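Local coordinates for protein type III Pentaketide Synthase (Neurospora crassa, PDB 3EUO) that probably catalyses acyl transfer as a type III polyketide synthase of the chalcone synthase family, building a pentaketide, at residues Asn43-Gly55 with Ser320-Ser332. Sequence-based numbering, arbitrary orientation.
Sequences NRYTGIDQRSSIG and SYDRYINHGNSSS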
ATOM      1  N   ASN A  43       8.252  12.649 -28.306  1.00 14.57           N
ATOM      2  CA  ASN A  43       6.799  12.547 -28.241  1.00 14.82           C
ATOM      3  C   ASN A  43       6.171  11.999 -29.517  1.00 15.00           C
ATOM      4  O   ASN A  43       5.111  11.373 -29.474  1.00 15.56           O
ATOM      5  CB  ASN A  43       6.200  13.919 -27.928  1.00 14.82           C
ATOM      6  CG  ASN A  43       4.698  13.871 -27.721  1.00 14.96           C
ATOM      7  OD1 ASN A  43       4.179  12.983 -27.057  1.00 14.69           O
ATOM      8  ND2 ASN A  43       3.996  14.849 -28.283  1.00 14.31           N
ATOM      9  N   ARG A  44       6.824  12.234 -30.651  1.00 15.27           N
ATOM     10  CA  ARG A  44       6.292  11.765 -31.920  1.00 15.83           C
ATOM     11  C   ARG A  44       6.935  10.467 -32.427  1.00 15.99           C
ATOM     12  O   ARG A  44       6.572   9.966 -33.491  1.00 16.60           O
ATOM     13  CB  ARG A  44       6.332  12.900 -32.956  1.00 16.12           C
ATOM     14  CG  ARG A  44       5.246  13.931 -32.666  1.00 16.29           C
ATOM     15  CD  ARG A  44       5.467  15.263 -33.318  1.00 18.30           C
ATOM     16  NE  ARG A  44       4.499  16.227 -32.797  1.00 17.50           N
ATOM     17  CZ  ARG A  44       3.291  16.442 -33.308  1.00 16.83           C
ATOM     18  NH1 ARG A  44       2.876  15.777 -34.384  1.00 16.75           N
ATOM     19  NH2 ARG A  44       2.493  17.339 -32.747  1.00 16.72           N
ATOM     20  N   TYR A  45       7.872   9.928 -31.649  1.00 16.24           N
ATOM     21  CA  TYR A  45       8.573   8.690 -31.992  1.00 16.70           C
ATOM     22  C   TYR A  45       7.992   7.485 -31.246  1.00 16.15           C
ATOM     23  O   TYR A  45       8.463   6.356 -31.424  1.00 16.89           O
ATOM     24  CB  TYR A  45      10.071   8.770 -31.629  1.00 17.51           C
ATOM     25  CG  TYR A  45      10.871   9.935 -32.156  1.00 18.72           C
ATOM     26  CD1 TYR A  45      10.554  10.553 -33.366  1.00 19.24           C
ATOM     27  CD2 TYR A  45      11.995  10.383 -31.457  1.00 19.96           C
ATOM     28  CE1 TYR A  45      11.320  11.618 -33.854  1.00 19.61           C
ATOM     29  CE2 TYR A  45      12.759  11.447 -31.926  1.00 19.98           C
ATOM     30  CZ  TYR A  45      12.420  12.058 -33.126  1.00 20.07           C
ATOM     31  OH  TYR A  45      13.184  13.102 -33.600  1.00 20.15           O
ATOM     32  N   THR A  46       6.993   7.721 -30.398  1.00 15.72           N
ATOM     33  CA  THR A  46       6.508   6.681 -29.476  1.00 14.75           C
ATOM     34  C   THR A  46       5.605   5.634 -30.118  1.00 14.82           C
ATOM     35  O   THR A  46       5.543   4.495 -29.641  1.00 14.81           O
ATOM     36  CB  THR A  46       5.690   7.270 -28.320  1.00 14.90           C
ATOM     37  OG1 THR A  46       4.554   7.958 -28.858  1.00 14.51           O
ATOM     38  CG2 THR A  46       6.533   8.211 -27.456  1.00 13.24           C
ATOM     39  N   GLY A  47       4.884   6.027 -31.165  1.00 14.59           N
ATOM     40  CA  GLY A  47       3.855   5.170 -31.762  1.00 14.93           C
ATOM     41  C   GLY A  47       2.503   5.272 -31.062  1.00 15.19           C
ATOM     42  O   GLY A  47       1.572   4.508 -31.370  1.00 15.74           O
ATOM     43  N   ILE A  48       2.388   6.210 -30.119  1.00 14.42           N
ATOM     44  CA  ILE A  48       1.120   6.456 -29.427  1.00 14.15           C
ATOM     45  C   ILE A  48       0.328   7.483 -30.206  1.00 14.74           C
ATOM     46  O   ILE A  48       0.758   8.628 -30.365  1.00 15.20           O
ATOM     47  CB  ILE A  48       1.314   6.958 -27.974  1.00 13.92           C
ATOM     48  CG1 ILE A  48       2.138   5.958 -27.155  1.00 13.89           C
ATOM     49  CG2 ILE A  48      -0.048   7.203 -27.311  1.00 13.73           C
ATOM     50  CD1 ILE A  48       2.567   6.465 -25.763  1.00 13.61           C
ATOM     51  N   ASP A  49      -0.831   7.064 -30.693  1.00 15.17           N
ATOM     52  CA  ASP A  49      -1.716   7.943 -31.435  1.00 16.16           C
ATOM     53  C   ASP A  49      -2.441   8.933 -30.509  1.00 15.95           C
ATOM     54  O   ASP A  49      -2.538  10.128 -30.807  1.00 16.13           O
ATOM     55  CB  ASP A  49      -2.731   7.097 -32.217  1.00 16.29           C
ATOM     56  CG  ASP A  49      -3.508   7.903 -33.235  1.00 18.34           C
ATOM     57  OD1 ASP A  49      -2.880   8.675 -33.997  1.00 21.58           O
ATOM     58  OD2 ASP A  49      -4.749   7.746 -33.281  1.00 19.65           O
ATOM     59  N   GLN A  50      -2.962   8.421 -29.398  1.00 16.23           N
ATOM     60  CA  GLN A  50      -3.741   9.213 -28.450  1.00 16.44           C
ATOM     61  C   GLN A  50      -3.540   8.713 -27.033  1.00 15.84           C
ATOM     62  O   GLN A  50      -3.405   7.512 -26.816  1.00 15.10           O
ATOM     63  CB  GLN A  50      -5.231   9.143 -28.782  1.00 17.32           C
ATOM     64  CG  GLN A  50      -5.629   9.921 -30.024  1.00 20.58           C
ATOM     65  CD  GLN A  50      -7.113  10.157 -30.101  1.00 25.65           C
ATOM     66  OE1 GLN A  50      -7.914   9.221 -29.996  1.00 27.72           O
ATOM     67  NE2 GLN A  50      -7.499  11.415 -30.289  1.00 27.39           N
ATOM     68  N   ARG A  51      -3.519   9.645 -26.082  1.00 15.34           N
ATOM     69  CA  ARG A  51      -3.453   9.306 -24.660  1.00 14.85           C
ATOM     70  C   ARG A  51      -4.755   9.710 -23.976  1.00 14.67           C
ATOM     71  O   ARG A  51      -5.275  10.801 -24.196  1.00 14.75           O
ATOM     72  CB  ARG A  51      -2.278  10.000 -23.970  1.00 14.75           C
ATOM     73  CG  ARG A  51      -0.890   9.558 -24.417  1.00 14.48           C
ATOM     74  CD  ARG A  51       0.207  10.391 -23.728  1.00 15.23           C
ATOM     75  NE  ARG A  51       0.051  11.823 -23.990  1.00 14.86           N
ATOM     76  CZ  ARG A  51      -0.390  12.721 -23.109  1.00 16.50           C
ATOM     77  NH1 ARG A  51      -0.719  12.359 -21.866  1.00 16.17           N
ATOM     78  NH2 ARG A  51      -0.507  13.995 -23.471  1.00 15.55           N
ATOM     79  N   SER A  52      -5.278   8.819 -23.147  1.00 14.86           N
ATOM     80  CA  SER A  52      -6.503   9.079 -22.405  1.00 15.13           C
ATOM     81  C   SER A  52      -6.210  10.020 -21.242  1.00 15.07           C
ATOM     82  O   SER A  52      -5.201   9.859 -20.561  1.00 15.31           O
ATOM     83  CB  SER A  52      -7.080   7.765 -21.895  1.00 15.60           C
ATOM     84  OG  SER A  52      -7.612   7.009 -22.982  1.00 17.86           O
ATOM     85  N   SER A  53      -7.091  10.996 -21.028  1.00 14.85           N
ATOM     86  CA  SER A  53      -6.892  12.008 -19.983  1.00 14.51           C
ATOM     87  C   SER A  53      -8.189  12.480 -19.340  1.00 14.47           C
ATOM     88  O   SER A  53      -9.235  12.569 -19.998  1.00 13.94           O
ATOM     89  CB  SER A  53      -6.137  13.211 -20.550  1.00 14.57           C
ATOM     90  OG  SER A  53      -5.913  14.204 -19.567  1.00 15.32           O
ATOM     91  N   ILE A  54      -8.105  12.794 -18.050  1.00 14.64           N
ATOM     92  CA  ILE A  54      -9.218  13.403 -17.319  1.00 14.69           C
ATOM     93  C   ILE A  54      -9.575  14.795 -17.850  1.00 15.05           C
ATOM     94  O   ILE A  54     -10.663  15.304 -17.579  1.00 14.77           O
ATOM     95  CB  ILE A  54      -8.945  13.494 -15.797  1.00 15.01           C
ATOM     96  CG1 ILE A  54      -7.687  14.324 -15.503  1.00 15.13           C
ATOM     97  CG2 ILE A  54      -8.868  12.109 -15.179  1.00 13.55           C
ATOM     98  CD1 ILE A  54      -7.963  15.799 -15.222  1.00 17.55           C
ATOM     99  N   GLY A  55      -8.658  15.405 -18.594  1.00 15.83           N
ATOM    100  CA  GLY A  55      -8.893  16.751 -19.123  1.00 16.76           C
ATOM    101  C   GLY A  55      -8.264  17.018 -20.477  1.00 17.46           C
ATOM    102  O   GLY A  55      -7.525  16.195 -21.022  1.00 17.37           O
ATOM    103  N   SER A 320      -2.147  -5.538 -26.369  1.00 14.25           N
ATOM    104  CA  SER A 320      -1.144  -4.627 -25.810  1.00 14.29           C
ATOM    105  C   SER A 320      -0.898  -3.478 -26.775  1.00 14.69           C
ATOM    106  O   SER A 320      -0.886  -2.322 -26.375  1.00 14.91           O
ATOM    107  CB  SER A 320       0.158  -5.367 -25.533  1.00 14.40           C
ATOM    108  OG  SER A 320      -0.030  -6.378 -24.558  1.00 14.93           O
ATOM    109  N   TYR A 321      -0.720  -3.807 -28.054  1.00 14.87           N
ATOM    110  CA  TYR A 321      -0.635  -2.794 -29.106  1.00 15.85           C
ATOM    111  C   TYR A 321      -1.870  -1.907 -29.183  1.00 15.90           C
ATOM    112  O   TYR A 321      -1.746  -0.688 -29.324  1.00 15.84           O
ATOM    113  CB  TYR A 321      -0.352  -3.444 -30.464  1.00 16.49           C
ATOM    114  CG  TYR A 321       1.125  -3.633 -30.704  1.00 17.21           C
ATOM    115  CD1 TYR A 321       1.724  -4.881 -30.551  1.00 17.91           C
ATOM    116  CD2 TYR A 321       1.933  -2.553 -31.065  1.00 17.79           C
ATOM    117  CE1 TYR A 321       3.090  -5.052 -30.764  1.00 18.92           C
ATOM    118  CE2 TYR A 321       3.296  -2.711 -31.282  1.00 19.31           C
ATOM    119  CZ  TYR A 321       3.870  -3.964 -31.128  1.00 19.30           C
ATOM    120  OH  TYR A 321       5.221  -4.124 -31.339  1.00 19.87           O
ATOM    121  N   ASP A 322      -3.049  -2.517 -29.101  1.00 15.94           N
ATOM    122  CA  ASP A 322      -4.309  -1.791 -29.183  1.00 16.20           C
ATOM    123  C   ASP A 322      -4.427  -0.746 -28.077  1.00 16.19           C
ATOM    124  O   ASP A 322      -4.796   0.401 -28.336  1.00 16.32           O
ATOM    125  CB  ASP A 322      -5.491  -2.762 -29.110  1.00 16.54           C
ATOM    126  CG  ASP A 322      -6.824  -2.060 -29.234  1.00 17.30           C
ATOM    127  OD1 ASP A 322      -7.294  -1.890 -30.377  1.00 19.15           O
ATOM    128  OD2 ASP A 322      -7.405  -1.682 -28.191  1.00 17.87           O
ATOM    129  N   ARG A 323      -4.123  -1.158 -26.849  1.00 16.15           N
ATOM    130  CA  ARG A 323      -4.133  -0.251 -25.694  1.00 16.22           C
ATOM    131  C   ARG A 323      -3.097   0.863 -25.832  1.00 15.57           C
ATOM    132  O   ARG A 323      -3.403   2.041 -25.659  1.00 15.65           O
ATOM    133  CB  ARG A 323      -3.884  -1.039 -24.406  1.00 16.92           C
ATOM    134  CG  ARG A 323      -5.138  -1.321 -23.606  1.00 19.03           C
ATOM    135  CD  ARG A 323      -6.128  -2.191 -24.359  1.00 23.70           C
ATOM    136  NE  ARG A 323      -7.471  -1.906 -23.868  1.00 29.94           N
ATOM    137  CZ  ARG A 323      -8.359  -1.138 -24.488  1.00 30.19           C
ATOM    138  NH1 ARG A 323      -8.081  -0.590 -25.665  1.00 31.78           N
ATOM    139  NH2 ARG A 323      -9.539  -0.938 -23.932  1.00 32.77           N
ATOM    140  N   TYR A 324      -1.878   0.476 -26.177  1.00 15.23           N
ATOM    141  CA  TYR A 324      -0.766   1.400 -26.256  1.00 15.05           C
ATOM    142  C   TYR A 324      -0.998   2.494 -27.301  1.00 14.84           C
ATOM    143  O   TYR A 324      -0.842   3.687 -27.017  1.00 14.33           O
ATOM    144  CB  TYR A 324       0.509   0.624 -26.571  1.00 15.24           C
ATOM    145  CG  TYR A 324       1.745   1.483 -26.679  1.00 15.78           C
ATOM    146  CD1 TYR A 324       2.337   2.043 -25.544  1.00 16.46           C
ATOM    147  CD2 TYR A 324       2.325   1.726 -27.914  1.00 15.76           C
ATOM    148  CE1 TYR A 324       3.488   2.832 -25.654  1.00 17.08           C
ATOM    149  CE2 TYR A 324       3.467   2.519 -28.036  1.00 16.51           C
ATOM    150  CZ  TYR A 324       4.036   3.063 -26.910  1.00 16.19           C
ATOM    151  OH  TYR A 324       5.160   3.834 -27.046  1.00 17.05           O
ATOM    152  N   ILE A 325      -1.390   2.081 -28.505  1.00 14.14           N
ATOM    153  CA  ILE A 325      -1.581   3.030 -29.597  1.00 14.41           C
ATOM    154  C   ILE A 325      -2.738   3.987 -29.328  1.00 14.20           C
ATOM    155  O   ILE A 325      -2.616   5.190 -29.564  1.00 14.43           O
ATOM    156  CB  ILE A 325      -1.770   2.309 -30.960  1.00 14.14           C
ATOM    157  CG1 ILE A 325      -0.481   1.573 -31.341  1.00 15.02           C
ATOM    158  CG2 ILE A 325      -2.147   3.316 -32.057  1.00 14.53           C
ATOM    159  CD1 ILE A 325      -0.613   0.649 -32.556  1.00 14.92           C
ATOM    160  N   ASN A 326      -3.851   3.456 -28.826  1.00 14.16           N
ATOM    161  CA  ASN A 326      -5.069   4.227 -28.700  1.00 14.51           C
ATOM    162  C   ASN A 326      -5.293   4.915 -27.355  1.00 14.30           C
ATOM    163  O   ASN A 326      -6.151   5.797 -27.254  1.00 14.17           O
ATOM    164  CB  ASN A 326      -6.263   3.343 -29.067  1.00 15.14           C
ATOM    165  CG  ASN A 326      -6.175   2.841 -30.492  1.00 16.81           C
ATOM    166  OD1 ASN A 326      -5.934   1.660 -30.734  1.00 20.66           O
ATOM    167  ND2 ASN A 326      -6.322   3.754 -31.450  1.00 15.96           N
ATOM    168  N   HIS A 327      -4.515   4.531 -26.341  1.00 13.58           N
ATOM    169  CA  HIS A 327      -4.709   5.074 -24.985  1.00 13.70           C
ATOM    170  C   HIS A 327      -3.426   5.444 -24.251  1.00 13.46           C
ATOM    171  O   HIS A 327      -3.473   6.173 -23.255  1.00 13.79           O
ATOM    172  CB  HIS A 327      -5.519   4.095 -24.126  1.00 13.85           C
ATOM    173  CG  HIS A 327      -6.859   3.761 -24.700  1.00 14.86           C
ATOM    174  ND1 HIS A 327      -7.970   4.550 -24.501  1.00 16.47           N
ATOM    175  CD2 HIS A 327      -7.260   2.736 -25.489  1.00 16.57           C
ATOM    176  CE1 HIS A 327      -9.003   4.018 -25.129  1.00 17.13           C
ATOM    177  NE2 HIS A 327      -8.598   2.917 -25.738  1.00 17.24           N
ATOM    178  N   GLY A 328      -2.286   4.939 -24.715  1.00 13.10           N
ATOM    179  CA  GLY A 328      -1.018   5.233 -24.042  1.00 12.82           C
ATOM    180  C   GLY A 328      -0.774   4.299 -22.867  1.00 13.02           C
ATOM    181  O   GLY A 328      -1.488   3.316 -22.687  1.00 12.87           O
ATOM    182  N   ASN A 329       0.233   4.627 -22.064  1.00 12.58           N
ATOM    183  CA  ASN A 329       0.617   3.831 -20.898  1.00 12.67           C
ATOM    184  C   ASN A 329      -0.090   4.376 -19.654  1.00 12.75           C
ATOM    185  O   ASN A 329       0.280   5.431 -19.138  1.00 12.55           O
ATOM    186  CB  ASN A 329       2.153   3.875 -20.745  1.00 12.41           C
ATOM    187  CG  ASN A 329       2.665   3.194 -19.476  1.00 13.66           C
ATOM    188  OD1 ASN A 329       1.897   2.752 -18.629  1.00 15.52           O
ATOM    189  ND2 ASN A 329       3.989   3.131 -19.341  1.00 13.77           N
ATOM    190  N   SER A 330      -1.102   3.651 -19.174  1.00 12.99           N
ATOM    191  CA  SER A 330      -1.886   4.086 -18.011  1.00 13.00           C
ATOM    192  C   SER A 330      -1.354   3.473 -16.713  1.00 13.26           C
ATOM    193  O   SER A 330      -2.121   3.233 -15.777  1.00 12.76           O
ATOM    194  CB  SER A 330      -3.374   3.744 -18.194  1.00 13.29           C
ATOM    195  OG  SER A 330      -3.889   4.315 -19.386  1.00 14.23           O
ATOM    196  N   SER A 331      -0.039   3.241 -16.673  1.00 13.02           N
ATOM    197  CA  SER A 331       0.640   2.654 -15.514  1.00 13.04           C
ATOM    198  C   SER A 331      -0.074   1.370 -15.045  1.00 12.81           C
ATOM    199  O   SER A 331      -0.401   0.519 -15.876  1.00 12.86           O
ATOM    200  CB  SER A 331       0.813   3.706 -14.409  1.00 13.04           C
ATOM    201  OG  SER A 331       1.498   3.183 -13.287  1.00 12.77           O
ATOM    202  N   SER A 332      -0.348   1.235 -13.747  1.00 12.66           N
ATOM    203  CA  SER A 332      -0.899  -0.016 -13.206  1.00 12.82           C
ATOM    204  C   SER A 332      -2.267  -0.422 -13.774  1.00 12.69           C
ATOM    205  O   SER A 332      -2.645  -1.592 -13.691  1.00 12.65           O
ATOM    206  CB  SER A 332      -0.996   0.051 -11.675  1.00 13.17           C
ATOM    207  OG  SER A 332      -2.023   0.945 -11.278  1.00 13.78           O
TER
HETATM  208  O   HOH W   1      -8.283   6.551 -28.768  1.00 45.91           O
HETATM  209  O   HOH W   2      -7.344   8.012 -25.748  1.00 21.65           O
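Ile325 O, in the last turns of helix 318-327, accepts two successive amides of segment 43-55, Asp49 N at 2.8 Å and Gln50 N at 3.3 Å, while farther along Ser52 N of strand 51-53 bonds to His327 O. Tyr324 carries the side-chain packing. Its ring swings away from its own backbone N (chi1 -180°) and extends to Thr46, where OH donates to Thr46 O at 2.7 Å from above the carbonyl plane. The Ile48 and Tyr324 side chains cross at about a right angle, with Ile48 CG1 over one ring face, toward its rim, 3.8 Å from the centroid, in a CH-pi contact. A leucine in place of Tyr324 would probably leave Thr46 O without this donor and Ile48 without its aromatic platform. At the other end, His327 ND1 donates to Ser52 OG across 2.9 Å, nearly in the imidazole plane; a water bridges that hydroxyl to Asn326 O. Gly328, at positive phi, passes close to Arg51 CG, where a CB would clash. The contact thus joins the N- and C-terminal halves of a thiolase-like fold and, from Gly328, enters the counterpart of the chalcone synthase Gly-Asn-Met-Ser-Ser sequence, whose Cys-His-Asn triad asparagine is probably Asn329 here.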